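Local structure of high affinity transport system protein p37 (Mycoplasma hyorhinis, 3EKI) at residues N150-D155 / F312-N317; T185-W190 / N200-V205; D169-I174 / F214-I219; K291-L296 / H303-E308. The protein binds thiamine diphosphate outside the membrane as the lipoprotein component of a high-affinity transport system, probably delivering it for uptake. All coordinates share one frame; numbering follows the deposited sequence.

Interaction 1: residues N150-D155 / F312-N317. With TPP (thiamine diphosphate), chain B.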
# COMPACT_ATOMS: atom_id res chain seq x y z
N ASN A 150 8.40 1.23 -7.35
CA ASN A 150 9.76 0.70 -7.42
C ASN A 150 9.79 -0.63 -6.65
O ASN A 150 9.36 -0.63 -5.50
CB ASN A 150 10.78 1.67 -6.86
CG ASN A 150 11.00 2.92 -7.69
OD1 ASN A 150 10.71 2.92 -8.89
ND2 ASN A 150 11.54 3.95 -7.06
N SER A 151 10.28 -1.69 -7.28
CA SER A 151 10.41 -2.99 -6.63
C SER A 151 11.39 -2.91 -5.48
O SER A 151 12.35 -2.15 -5.50
CB SER A 151 10.85 -4.06 -7.65
OG SER A 151 12.23 -3.89 -7.97
N PHE A 152 11.15 -3.68 -4.42
CA PHE A 152 12.17 -3.90 -3.41
C PHE A 152 13.23 -4.85 -3.95
O PHE A 152 12.95 -5.77 -4.73
CB PHE A 152 11.51 -4.50 -2.18
CG PHE A 152 10.61 -3.64 -1.33
CD1 PHE A 152 11.03 -2.46 -0.73
CD2 PHE A 152 9.30 -4.04 -1.12
CE1 PHE A 152 10.17 -1.73 0.07
CE2 PHE A 152 8.44 -3.33 -0.31
CZ PHE A 152 8.88 -2.16 0.29
N VAL A 153 14.48 -4.64 -3.52
CA VAL A 153 15.53 -5.54 -3.97
C VAL A 153 15.26 -6.99 -3.58
O VAL A 153 15.79 -7.85 -4.28
CB VAL A 153 16.89 -5.11 -3.42
CG1 VAL A 153 17.23 -3.78 -4.11
CG2 VAL A 153 16.89 -4.98 -1.93
N PHE A 154 14.47 -7.22 -2.55
CA PHE A 154 14.13 -8.56 -2.05
C PHE A 154 12.81 -9.10 -2.58
O PHE A 154 12.36 -10.21 -2.20
CB PHE A 154 14.17 -8.51 -0.52
CG PHE A 154 13.32 -7.43 0.13
CD1 PHE A 154 13.89 -6.28 0.63
CD2 PHE A 154 11.93 -7.55 0.21
CE1 PHE A 154 13.16 -5.24 1.18
CE2 PHE A 154 11.20 -6.53 0.78
CZ PHE A 154 11.78 -5.40 1.28
N ASP A 155 12.08 -8.43 -3.47
CA ASP A 155 10.78 -8.92 -3.95
C ASP A 155 10.47 -8.35 -5.33
O ASP A 155 9.57 -7.54 -5.52
CB ASP A 155 9.69 -8.54 -2.95
CG ASP A 155 8.30 -9.04 -3.20
OD1 ASP A 155 8.10 -10.00 -3.98
OD2 ASP A 155 7.36 -8.48 -2.58
N PHE A 312 9.54 -0.46 6.77
CA PHE A 312 10.71 0.24 7.30
C PHE A 312 11.38 1.09 6.24
O PHE A 312 12.09 2.07 6.50
CB PHE A 312 11.68 -0.78 7.91
CG PHE A 312 12.03 -1.94 7.00
CD1 PHE A 312 12.96 -1.78 5.98
CD2 PHE A 312 11.44 -3.20 7.15
CE1 PHE A 312 13.29 -2.82 5.13
CE2 PHE A 312 11.76 -4.23 6.29
CZ PHE A 312 12.67 -4.05 5.27
N ALA A 313 11.18 0.75 4.97
CA ALA A 313 11.82 1.44 3.86
C ALA A 313 11.34 2.88 3.72
O ALA A 313 12.12 3.67 3.17
CB ALA A 313 11.60 0.71 2.55
N TRP A 314 10.16 3.23 4.18
CA TRP A 314 9.71 4.61 4.16
C TRP A 314 9.53 5.20 5.54
O TRP A 314 8.80 6.18 5.73
CB TRP A 314 8.42 4.71 3.36
CG TRP A 314 7.23 3.93 3.80
CD1 TRP A 314 6.35 4.25 4.78
CD2 TRP A 314 6.79 2.67 3.26
NE1 TRP A 314 5.39 3.27 4.88
CE2 TRP A 314 5.64 2.30 3.96
CE3 TRP A 314 7.27 1.84 2.24
CZ2 TRP A 314 4.94 1.12 3.70
CZ3 TRP A 314 6.57 0.67 1.99
CH2 TRP A 314 5.44 0.33 2.70
N THR A 315 10.19 4.59 6.53
CA THR A 315 10.07 4.96 7.92
C THR A 315 11.47 5.38 8.38
O THR A 315 12.37 4.55 8.46
CB THR A 315 9.55 3.82 8.81
OG1 THR A 315 8.25 3.39 8.35
CG2 THR A 315 9.40 4.26 10.26
N HIS A 316 11.67 6.66 8.63
CA HIS A 316 13.00 7.13 8.98
C HIS A 316 13.37 6.62 10.35
O HIS A 316 12.60 6.70 11.31
CB HIS A 316 12.95 8.66 8.95
CG HIS A 316 14.31 9.27 9.02
ND1 HIS A 316 14.57 10.39 9.79
CD2 HIS A 316 15.47 8.94 8.42
CE1 HIS A 316 15.84 10.70 9.66
NE2 HIS A 316 16.42 9.85 8.83
N ASN A 317 14.58 6.07 10.51
CA ASN A 317 14.83 5.44 11.81
C ASN A 317 15.09 6.48 12.89
O ASN A 317 15.07 6.13 14.07
CB ASN A 317 15.97 4.44 11.67
CG ASN A 317 17.32 5.03 11.35
OD1 ASN A 317 17.49 6.23 11.18
ND2 ASN A 317 18.31 4.16 11.28
N1' TPP B . 6.15 4.23 -0.22
C2' TPP B . 6.12 5.51 0.23
CM2 TPP B . 7.22 6.47 -0.22
N3' TPP B . 5.14 5.93 1.05
C4' TPP B . 4.11 5.08 1.35
N4' TPP B . 3.11 5.55 2.09
C5' TPP B . 4.15 3.74 0.94
C6' TPP B . 5.22 3.35 0.14
C7' TPP B . 3.09 2.68 1.29
N3 TPP B . 1.95 2.58 0.36
C2 TPP B . 1.44 3.58 -0.35
S1 TPP B . 0.12 2.99 -1.33
C5 TPP B . 0.30 1.37 -0.71
C4 TPP B . 1.27 1.40 0.28
CM4 TPP B . 1.84 0.10 0.89
C6 TPP B . -0.63 0.20 -1.07
C7 TPP B . -1.97 0.34 -0.35
O7 TPP B . -1.76 0.24 1.07
PA TPP B . -2.73 0.82 2.18
O1A TPP B . -2.02 0.81 3.48
O2A TPP B . -3.27 2.16 1.76
O3A TPP B . -4.03 -0.09 2.20
PB TPP B . -4.24 -1.44 3.04
O1B TPP B . -3.25 -2.48 2.60
O2B TPP B . -5.73 -1.85 2.71
O3B TPP B . -4.18 -1.12 4.60

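Interaction 2: residues T185-W190 / N200-V205. With TPP (thiamine diphosphate), chain B.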
# COMPACT_ATOMS: atom_id res chain seq x y z
N THR A 185 22.19 -6.39 9.07
CA THR A 185 22.62 -4.99 9.13
C THR A 185 21.55 -4.24 9.89
O THR A 185 20.51 -3.89 9.28
CB THR A 185 22.83 -4.43 7.71
OG1 THR A 185 23.91 -5.09 7.08
CG2 THR A 185 23.18 -2.94 7.75
N PRO A 186 21.68 -4.04 11.19
CA PRO A 186 20.54 -3.61 12.01
C PRO A 186 19.96 -2.26 11.57
O PRO A 186 20.66 -1.27 11.46
CB PRO A 186 21.11 -3.47 13.42
CG PRO A 186 22.48 -4.00 13.41
CD PRO A 186 22.91 -4.25 12.01
N TYR A 187 18.63 -2.21 11.34
CA TYR A 187 17.95 -0.98 10.99
C TYR A 187 18.29 0.21 11.88
O TYR A 187 18.45 1.34 11.39
CB TYR A 187 16.45 -1.29 11.02
CG TYR A 187 15.50 -0.13 10.89
CD1 TYR A 187 14.91 0.40 12.03
CD2 TYR A 187 15.19 0.42 9.65
CE1 TYR A 187 14.02 1.48 11.94
CE2 TYR A 187 14.30 1.49 9.57
CZ TYR A 187 13.74 2.00 10.70
OH TYR A 187 12.83 3.06 10.66
N ALA A 188 18.41 0.01 13.19
CA ALA A 188 18.71 1.08 14.14
C ALA A 188 20.04 1.76 13.86
O ALA A 188 20.27 2.89 14.33
CB ALA A 188 18.74 0.53 15.56
N SER A 189 20.91 1.13 13.10
CA SER A 189 22.22 1.73 12.84
C SER A 189 22.36 2.19 11.40
O SER A 189 23.39 2.72 11.00
CB SER A 189 23.33 0.77 13.27
OG SER A 189 23.40 0.78 14.70
N TRP A 190 21.29 2.02 10.60
CA TRP A 190 21.29 2.58 9.27
C TRP A 190 21.50 4.10 9.32
O TRP A 190 21.06 4.69 10.30
CB TRP A 190 19.96 2.36 8.56
CG TRP A 190 19.63 0.96 8.19
CD1 TRP A 190 20.30 -0.18 8.51
CD2 TRP A 190 18.50 0.56 7.40
NE1 TRP A 190 19.65 -1.25 7.96
CE2 TRP A 190 18.54 -0.83 7.27
CE3 TRP A 190 17.45 1.25 6.78
CZ2 TRP A 190 17.58 -1.57 6.57
CZ3 TRP A 190 16.51 0.52 6.08
CH2 TRP A 190 16.58 -0.87 5.97
N ASN A 200 12.07 10.71 1.74
CA ASN A 200 10.93 9.88 1.40
C ASN A 200 11.09 8.40 1.75
O ASN A 200 10.30 7.83 2.51
CB ASN A 200 10.68 10.03 -0.11
CG ASN A 200 9.36 9.41 -0.52
OD1 ASN A 200 8.39 9.46 0.25
ND2 ASN A 200 9.32 8.85 -1.71
N VAL A 201 12.10 7.77 1.17
CA VAL A 201 12.46 6.38 1.33
C VAL A 201 13.98 6.21 1.47
O VAL A 201 14.77 7.07 1.09
CB VAL A 201 12.06 5.50 0.13
CG1 VAL A 201 10.56 5.61 -0.15
CG2 VAL A 201 12.87 5.86 -1.09
N TYR A 202 14.32 5.05 2.01
CA TYR A 202 15.69 4.55 1.92
C TYR A 202 15.89 3.90 0.57
O TYR A 202 15.51 2.76 0.27
CB TYR A 202 15.93 3.55 3.04
CG TYR A 202 16.00 4.09 4.43
CD1 TYR A 202 17.13 4.84 4.79
CD2 TYR A 202 15.04 3.89 5.41
CE1 TYR A 202 17.25 5.35 6.05
CE2 TYR A 202 15.15 4.40 6.69
CZ TYR A 202 16.28 5.15 7.00
OH TYR A 202 16.40 5.65 8.26
N GLN A 203 16.49 4.65 -0.38
CA GLN A 203 16.57 4.19 -1.75
C GLN A 203 17.36 2.91 -1.92
O GLN A 203 17.13 2.20 -2.89
CB GLN A 203 17.16 5.28 -2.66
CG GLN A 203 16.40 6.60 -2.56
CD GLN A 203 17.12 7.64 -3.43
OE1 GLN A 203 16.78 7.84 -4.60
NE2 GLN A 203 18.11 8.30 -2.85
N SER A 204 18.29 2.62 -0.99
CA SER A 204 19.13 1.45 -1.20
C SER A 204 18.37 0.14 -1.13
O SER A 204 18.93 -0.88 -1.52
CB SER A 204 20.25 1.37 -0.15
OG SER A 204 20.75 2.63 0.20
N VAL A 205 17.13 0.16 -0.62
CA VAL A 205 16.40 -1.11 -0.53
C VAL A 205 15.49 -1.37 -1.73
O VAL A 205 14.73 -2.33 -1.79
CB VAL A 205 15.58 -1.19 0.77
CG1 VAL A 205 16.52 -1.31 1.97
CG2 VAL A 205 14.65 -0.01 0.93
N1' TPP B . 6.15 4.23 -0.22
C2' TPP B . 6.12 5.51 0.23
CM2 TPP B . 7.22 6.47 -0.22
N3' TPP B . 5.14 5.93 1.05
C4' TPP B . 4.11 5.08 1.35
N4' TPP B . 3.11 5.55 2.09
C5' TPP B . 4.15 3.74 0.94
C6' TPP B . 5.22 3.35 0.14
C7' TPP B . 3.09 2.68 1.29
N3 TPP B . 1.95 2.58 0.36
C2 TPP B . 1.44 3.58 -0.35
S1 TPP B . 0.12 2.99 -1.33
C5 TPP B . 0.30 1.37 -0.71
C4 TPP B . 1.27 1.40 0.28
CM4 TPP B . 1.84 0.10 0.89
C6 TPP B . -0.63 0.20 -1.07
C7 TPP B . -1.97 0.34 -0.35
O7 TPP B . -1.76 0.24 1.07
PA TPP B . -2.73 0.82 2.18
O1A TPP B . -2.02 0.81 3.48
O2A TPP B . -3.27 2.16 1.76
O3A TPP B . -4.03 -0.09 2.20
PB TPP B . -4.24 -1.44 3.04
O1B TPP B . -3.25 -2.48 2.60
O2B TPP B . -5.73 -1.85 2.71
O3B TPP B . -4.18 -1.12 4.60

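Interaction 3: residues D169-I174 / F214-I219. With TPP (thiamine diphosphate), chain B.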
# COMPACT_ATOMS: atom_id res chain seq x y z
N ASP A 169 9.54 -22.34 1.30
CA ASP A 169 8.37 -21.59 0.84
C ASP A 169 8.85 -20.27 0.24
O ASP A 169 9.66 -19.61 0.88
CB ASP A 169 7.43 -21.41 2.03
CG ASP A 169 6.10 -20.78 1.66
OD1 ASP A 169 6.17 -19.60 1.24
OD2 ASP A 169 5.04 -21.42 1.80
N PRO A 170 8.36 -19.88 -0.93
CA PRO A 170 8.82 -18.63 -1.54
C PRO A 170 8.58 -17.41 -0.67
O PRO A 170 9.38 -16.48 -0.70
CB PRO A 170 7.99 -18.52 -2.82
CG PRO A 170 6.90 -19.51 -2.71
CD PRO A 170 7.34 -20.57 -1.74
N LEU A 171 7.52 -17.40 0.11
CA LEU A 171 7.20 -16.25 0.97
C LEU A 171 8.14 -16.20 2.18
O LEU A 171 8.44 -15.15 2.75
CB LEU A 171 5.73 -16.30 1.39
CG LEU A 171 4.71 -16.35 0.25
CD1 LEU A 171 3.31 -16.15 0.82
CD2 LEU A 171 5.05 -15.32 -0.82
N VAL A 172 8.59 -17.38 2.60
CA VAL A 172 9.55 -17.47 3.69
C VAL A 172 10.92 -17.06 3.19
O VAL A 172 11.67 -16.38 3.92
CB VAL A 172 9.59 -18.89 4.30
CG1 VAL A 172 10.71 -18.98 5.33
CG2 VAL A 172 8.24 -19.18 4.93
N LYS A 173 11.26 -17.41 1.96
CA LYS A 173 12.53 -16.99 1.37
C LYS A 173 12.59 -15.47 1.27
O LYS A 173 13.63 -14.85 1.55
CB LYS A 173 12.70 -17.65 0.00
CG LYS A 173 12.87 -19.17 0.12
CD LYS A 173 13.19 -19.74 -1.26
CE LYS A 173 12.10 -20.67 -1.75
NZ LYS A 173 12.05 -20.72 -3.24
N ILE A 174 11.50 -14.81 0.89
CA ILE A 174 11.56 -13.33 0.89
C ILE A 174 11.77 -12.77 2.27
O ILE A 174 12.52 -11.82 2.53
CB ILE A 174 10.27 -12.75 0.25
CG1 ILE A 174 10.14 -13.08 -1.24
CG2 ILE A 174 10.23 -11.26 0.49
CD1 ILE A 174 8.74 -12.97 -1.82
N PHE A 214 2.41 -4.61 -7.81
CA PHE A 214 1.86 -5.30 -6.66
C PHE A 214 2.53 -4.83 -5.37
O PHE A 214 3.59 -4.19 -5.40
CB PHE A 214 2.09 -6.81 -6.83
CG PHE A 214 3.57 -7.18 -6.79
CD1 PHE A 214 4.24 -7.58 -5.64
CD2 PHE A 214 4.31 -7.12 -7.95
CE1 PHE A 214 5.59 -7.86 -5.65
CE2 PHE A 214 5.66 -7.41 -7.98
CZ PHE A 214 6.29 -7.78 -6.83
N TYR A 215 1.99 -5.23 -4.23
CA TYR A 215 2.66 -5.13 -2.94
C TYR A 215 2.14 -6.32 -2.12
O TYR A 215 1.22 -7.05 -2.51
CB TYR A 215 2.49 -3.80 -2.21
CG TYR A 215 1.12 -3.58 -1.60
CD1 TYR A 215 -0.04 -3.63 -2.38
CD2 TYR A 215 0.97 -3.32 -0.25
CE1 TYR A 215 -1.29 -3.42 -1.83
CE2 TYR A 215 -0.27 -3.12 0.32
CZ TYR A 215 -1.39 -3.17 -0.47
OH TYR A 215 -2.62 -2.99 0.11
N ARG A 216 2.77 -6.51 -0.97
CA ARG A 216 2.40 -7.57 -0.04
C ARG A 216 2.31 -7.04 1.38
O ARG A 216 2.78 -5.94 1.71
CB ARG A 216 3.46 -8.68 -0.02
CG ARG A 216 3.81 -9.27 -1.37
CD ARG A 216 4.93 -10.29 -1.17
NE ARG A 216 5.48 -10.64 -2.46
CZ ARG A 216 5.11 -11.61 -3.28
NH1 ARG A 216 4.11 -12.43 -2.93
NH2 ARG A 216 5.76 -11.74 -4.43
N GLY A 217 1.73 -7.82 2.29
CA GLY A 217 1.87 -7.65 3.70
C GLY A 217 3.01 -8.55 4.21
O GLY A 217 3.65 -9.25 3.43
N MET A 218 3.22 -8.45 5.51
CA MET A 218 4.25 -9.31 6.12
C MET A 218 3.90 -9.53 7.58
O MET A 218 3.18 -8.75 8.19
CB MET A 218 5.62 -8.69 6.00
CG MET A 218 5.83 -7.41 6.78
SD MET A 218 7.49 -6.74 6.56
CE MET A 218 8.46 -7.94 7.45
N ILE A 219 4.41 -10.62 8.13
CA ILE A 219 4.25 -10.93 9.53
C ILE A 219 5.62 -10.85 10.22
O ILE A 219 6.51 -11.55 9.75
CB ILE A 219 3.64 -12.33 9.75
CG1 ILE A 219 2.27 -12.47 9.08
CG2 ILE A 219 3.57 -12.69 11.22
CD1 ILE A 219 1.61 -13.81 9.12
N1' TPP B . 6.15 4.23 -0.22
C2' TPP B . 6.12 5.51 0.23
CM2 TPP B . 7.22 6.47 -0.22
N3' TPP B . 5.14 5.93 1.05
C4' TPP B . 4.11 5.08 1.35
N4' TPP B . 3.11 5.55 2.09
C5' TPP B . 4.15 3.74 0.94
C6' TPP B . 5.22 3.35 0.14
C7' TPP B . 3.09 2.68 1.29
N3 TPP B . 1.95 2.58 0.36
C2 TPP B . 1.44 3.58 -0.35
S1 TPP B . 0.12 2.99 -1.33
C5 TPP B . 0.30 1.37 -0.71
C4 TPP B . 1.27 1.40 0.28
CM4 TPP B . 1.84 0.10 0.89
C6 TPP B . -0.63 0.20 -1.07
C7 TPP B . -1.97 0.34 -0.35
O7 TPP B . -1.76 0.24 1.07
PA TPP B . -2.73 0.82 2.18
O1A TPP B . -2.02 0.81 3.48
O2A TPP B . -3.27 2.16 1.76
O3A TPP B . -4.03 -0.09 2.20
PB TPP B . -4.24 -1.44 3.04
O1B TPP B . -3.25 -2.48 2.60
O2B TPP B . -5.73 -1.85 2.71
O3B TPP B . -4.18 -1.12 4.60

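Interaction 4: residues K291-L296 / H303-E308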
# COMPACT_ATOMS: atom_id res chain seq x y z
N LYS A 291 -2.54 -1.89 16.54
CA LYS A 291 -1.38 -1.02 16.64
C LYS A 291 -0.46 -1.25 15.44
O LYS A 291 -0.43 -2.35 14.90
CB LYS A 291 -0.55 -1.26 17.90
CG LYS A 291 -1.22 -1.15 19.24
CD LYS A 291 -1.06 0.20 19.89
CE LYS A 291 0.37 0.46 20.33
NZ LYS A 291 0.51 1.88 20.80
N SER A 292 0.32 -0.24 15.07
CA SER A 292 1.31 -0.37 14.02
C SER A 292 2.43 -1.30 14.43
O SER A 292 2.85 -1.28 15.58
CB SER A 292 1.87 1.02 13.68
OG SER A 292 2.91 0.94 12.71
N ALA A 293 2.93 -2.09 13.50
CA ALA A 293 4.03 -3.01 13.75
C ALA A 293 5.26 -2.28 14.24
O ALA A 293 6.08 -2.82 14.99
CB ALA A 293 4.31 -3.83 12.51
N ASP A 294 5.43 -1.00 13.89
CA ASP A 294 6.69 -0.39 14.37
C ASP A 294 6.64 -0.09 15.87
O ASP A 294 7.67 0.34 16.40
CB ASP A 294 7.09 0.83 13.57
CG ASP A 294 6.11 1.97 13.52
OD1 ASP A 294 5.19 2.03 14.35
OD2 ASP A 294 6.26 2.83 12.61
N THR A 295 5.55 -0.35 16.58
CA THR A 295 5.47 -0.25 18.02
C THR A 295 5.57 -1.61 18.72
O THR A 295 5.49 -1.64 19.94
CB THR A 295 4.18 0.42 18.53
OG1 THR A 295 3.05 -0.41 18.22
CG2 THR A 295 4.02 1.74 17.82
N LEU A 296 5.74 -2.67 17.96
CA LEU A 296 5.78 -4.00 18.60
C LEU A 296 6.79 -4.11 19.74
O LEU A 296 6.50 -4.79 20.72
CB LEU A 296 6.10 -5.05 17.54
CG LEU A 296 6.09 -6.52 18.01
CD1 LEU A 296 4.75 -6.88 18.60
CD2 LEU A 296 6.45 -7.40 16.83
N HIS A 303 3.94 -10.25 20.55
CA HIS A 303 5.15 -10.71 19.86
C HIS A 303 5.00 -10.96 18.38
O HIS A 303 5.97 -11.37 17.73
CB HIS A 303 5.66 -12.01 20.51
CG HIS A 303 5.92 -11.83 21.98
ND1 HIS A 303 4.93 -11.95 22.93
CD2 HIS A 303 7.05 -11.54 22.66
CE1 HIS A 303 5.45 -11.74 24.14
NE2 HIS A 303 6.74 -11.48 24.00
N ILE A 304 3.81 -10.72 17.81
CA ILE A 304 3.56 -10.88 16.39
C ILE A 304 2.94 -9.59 15.86
O ILE A 304 2.15 -9.01 16.61
CB ILE A 304 2.67 -12.10 16.17
CG1 ILE A 304 3.31 -13.39 16.71
CG2 ILE A 304 2.26 -12.26 14.72
CD1 ILE A 304 2.28 -14.43 17.09
N ALA A 305 3.29 -9.16 14.66
CA ALA A 305 2.65 -7.97 14.11
C ALA A 305 2.51 -8.05 12.60
O ALA A 305 3.34 -8.63 11.90
CB ALA A 305 3.40 -6.70 14.47
N PHE A 306 1.42 -7.44 12.11
CA PHE A 306 1.20 -7.34 10.68
C PHE A 306 1.63 -5.97 10.16
O PHE A 306 1.38 -4.99 10.87
CB PHE A 306 -0.27 -7.53 10.37
CG PHE A 306 -0.92 -8.82 10.82
CD1 PHE A 306 -0.14 -9.92 11.15
CD2 PHE A 306 -2.30 -8.91 10.89
CE1 PHE A 306 -0.76 -11.09 11.56
CE2 PHE A 306 -2.90 -10.07 11.32
CZ PHE A 306 -2.13 -11.17 11.62
N SER A 307 2.21 -5.95 8.96
CA SER A 307 2.46 -4.66 8.32
C SER A 307 2.56 -4.83 6.82
O SER A 307 2.61 -5.93 6.28
CB SER A 307 3.74 -4.01 8.84
OG SER A 307 4.85 -4.62 8.22
N GLU A 308 2.62 -3.67 6.14
CA GLU A 308 3.03 -3.69 4.75
C GLU A 308 4.42 -4.28 4.63
O GLU A 308 5.27 -3.98 5.47
CB GLU A 308 3.06 -2.25 4.21
CG GLU A 308 1.82 -1.41 4.45
CD GLU A 308 1.85 -0.61 5.73
OE1 GLU A 308 1.16 0.44 5.76
OE2 GLU A 308 2.54 -1.02 6.70
O HOH W 1 0.43 -4.53 13.39
O HOH W 2 1.43 -2.25 11.03

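Interaction 1: residues N150-D155 / F312-N317
F152, at the end of strand 141-152, turns the edge of its ring toward A313 and W314 on the loop that follows strand 304-308, in the ligand cleft of a periplasmic-binding-protein fold. CE1 meets A313 CB at 3.8 Å and CZ lies 4.0 Å from W314 CZ3, both partners close to the plane of the phenyl ring. The F152 and W314 side chains cross at about a right angle; one indole face is covered by the pyrimidine of thiamine diphosphate. W314 CG sits between its own backbone N and carbonyl carbon (chi1 59°), and this lays the indole face against the pyrimidine, with C5' 3.6 Å above the ring plane and over its centre. A type I turn from F152 to D155, closed by D155 N to F152 O, folds F154 back against F152: F152 CB rests over the centre of the F154 ring. From there F154 CE1 reaches F312 CZ at 4.3 Å, a looser apolar contact. No hydrogen bond passes between the two segments; the contact is van der Waals, between apolar side chains. Y206 also packs on both A313 and W314. The nearest approach to the cofactor is W314 CE3 to C6' of thiamine diphosphate, 3.3 Å.

Interaction 2: residues T185-W190 / N200-V205
W190 drives the edge of its six-membered ring into the face of Y202, a T-shaped pair with centroids 5.1 Å apart and planes at 86°. CE3 stands over the middle of the phenol ring, while CZ3 comes within 3.7 Å of Y202 CD2. Beside this pair W190 CH2 touches V205 CG1 at 4.0 Å, and Y187 CE2 reaches Y202 CE2, the two tyrosine side chains crossing at about a right angle. With chi1 at 171°, the Y187 ring leaves beside its own carbonyl carbon, and its end comes near Y202. W190 NE1 donates to T185 O at 3.1 Å, from above the carbonyl plane, which limits rotation of the indole; Y187 CA lies above one indole face, toward the rim. Farther out, the loop 312-317 anchors both tyrosines: Y187 OH bonds to T315 O and Y202 OH to N317 N. H195 stacks on W190. On the cofactor side of the same loop, N200 OD1 and V201 CG1 lie 3.2 and 3.4 Å from methyl CM2 of thiamine diphosphate. With no polar bond across the pair, ring edges, faces and a methyl group make this contact, while the hydroxyls and the indole N-H hold the rings in place through bonds to backbone atoms.

Interaction 3: residues D169-I174 / F214-I219
Aliphatic side chains of helix 170-184 pack against the guanidinium of R216: I174 CD1 lies over one face, 4.1 Å from NE, and L171 CD2 approaches NH1 at 3.7 Å. The R216 chain is extended from CG to NE, which carries the charged group out to these two methyls. Its N-H groups turn to other partners, NE forming a salt bridge with D155 and NH1 hydrogen-bonding to the carbonyls of K160 and T338. The buried charge is therefore paired and its rotation restrained, while the methyl groups probably limit solvent access to it.

Polar bonds form a separate group. D169 is the N-cap of the helix, its OD1 accepting from L171 N at 2.8 Å, nearly in line with the C-O bond. On the other segment Y215 faces the ligand: C6 of thiamine diphosphate lies over one face of the ring, and OH donates to diphosphate oxygen O1B at 2.6 Å, with O1B in the ring plane.

Neighbouring R216 and Y215 thus serve the protein interior and the cofactor respectively. L171 also packs on I265 of helix 256-269 and on I336 of strand 331-337, which pairs antiparallel with strand 217-223.

Interaction 4: residues K291-L296 / H303-E308
A293 CB settles onto strand 304-308, 3.6 Å from A305 CB and 3.7 Å from S307 CB, where the backbones of the two segments come closest, A293 CA to A305 CA 5.2 Å. One turn on, L296 CG lies beside its own carbonyl carbon (chi1 -176°) and chi2 is near 58°, which spreads its two methyls along the strand: CD2 meets A305 CB at 3.9 Å and CD1 lies against the I304 carbonyl. The side chains of I304 and F306 leave from the far side of the strand, where F306 packs on helix 256-269. S307 OG donates to E308 O at 2.9 Å, reaching it from outside the plane of that carbonyl. T295 OG1 and T295 N both bond to S292 O, pinning the start of the turn. Two waters stitch the backbones instead of direct bonds: both donate to F306 O, one also to K291 O, while the other accepts from A293 N at 2.9 Å. E308, in the ligand pocket, forms a salt bridge with K258. A 3-10 turn packed over a central strand, whose end supplies a pocket residue, places this contact in the mixed sheet of a lobe of the periplasmic-binding-protein fold.

How the interactions relate
All four contacts are buried, and none has a direct hydrogen bond between its paired segments. Interactions 1 and 2 are aromatic and adjoin each other, the loop 312-317 taking part in one and bonding to the tyrosines of the other. Interaction 3 sets aliphatic groups against a charged one, and D155 of interaction 1 supplies the salt bridge to its arginine. Interaction 4 packs alanines, a leucine and a serine with water-bridged backbones, and shares a sheet with interaction 3, M218 N bonding to S307 O. W314 also packs on E308, linking interactions 1 and 4. Interactions 1, 2 and 3 meet thiamine diphosphate at the pyrimidine face, methyl CM2 and the C6-diphosphate end respectively; E308 touches it too.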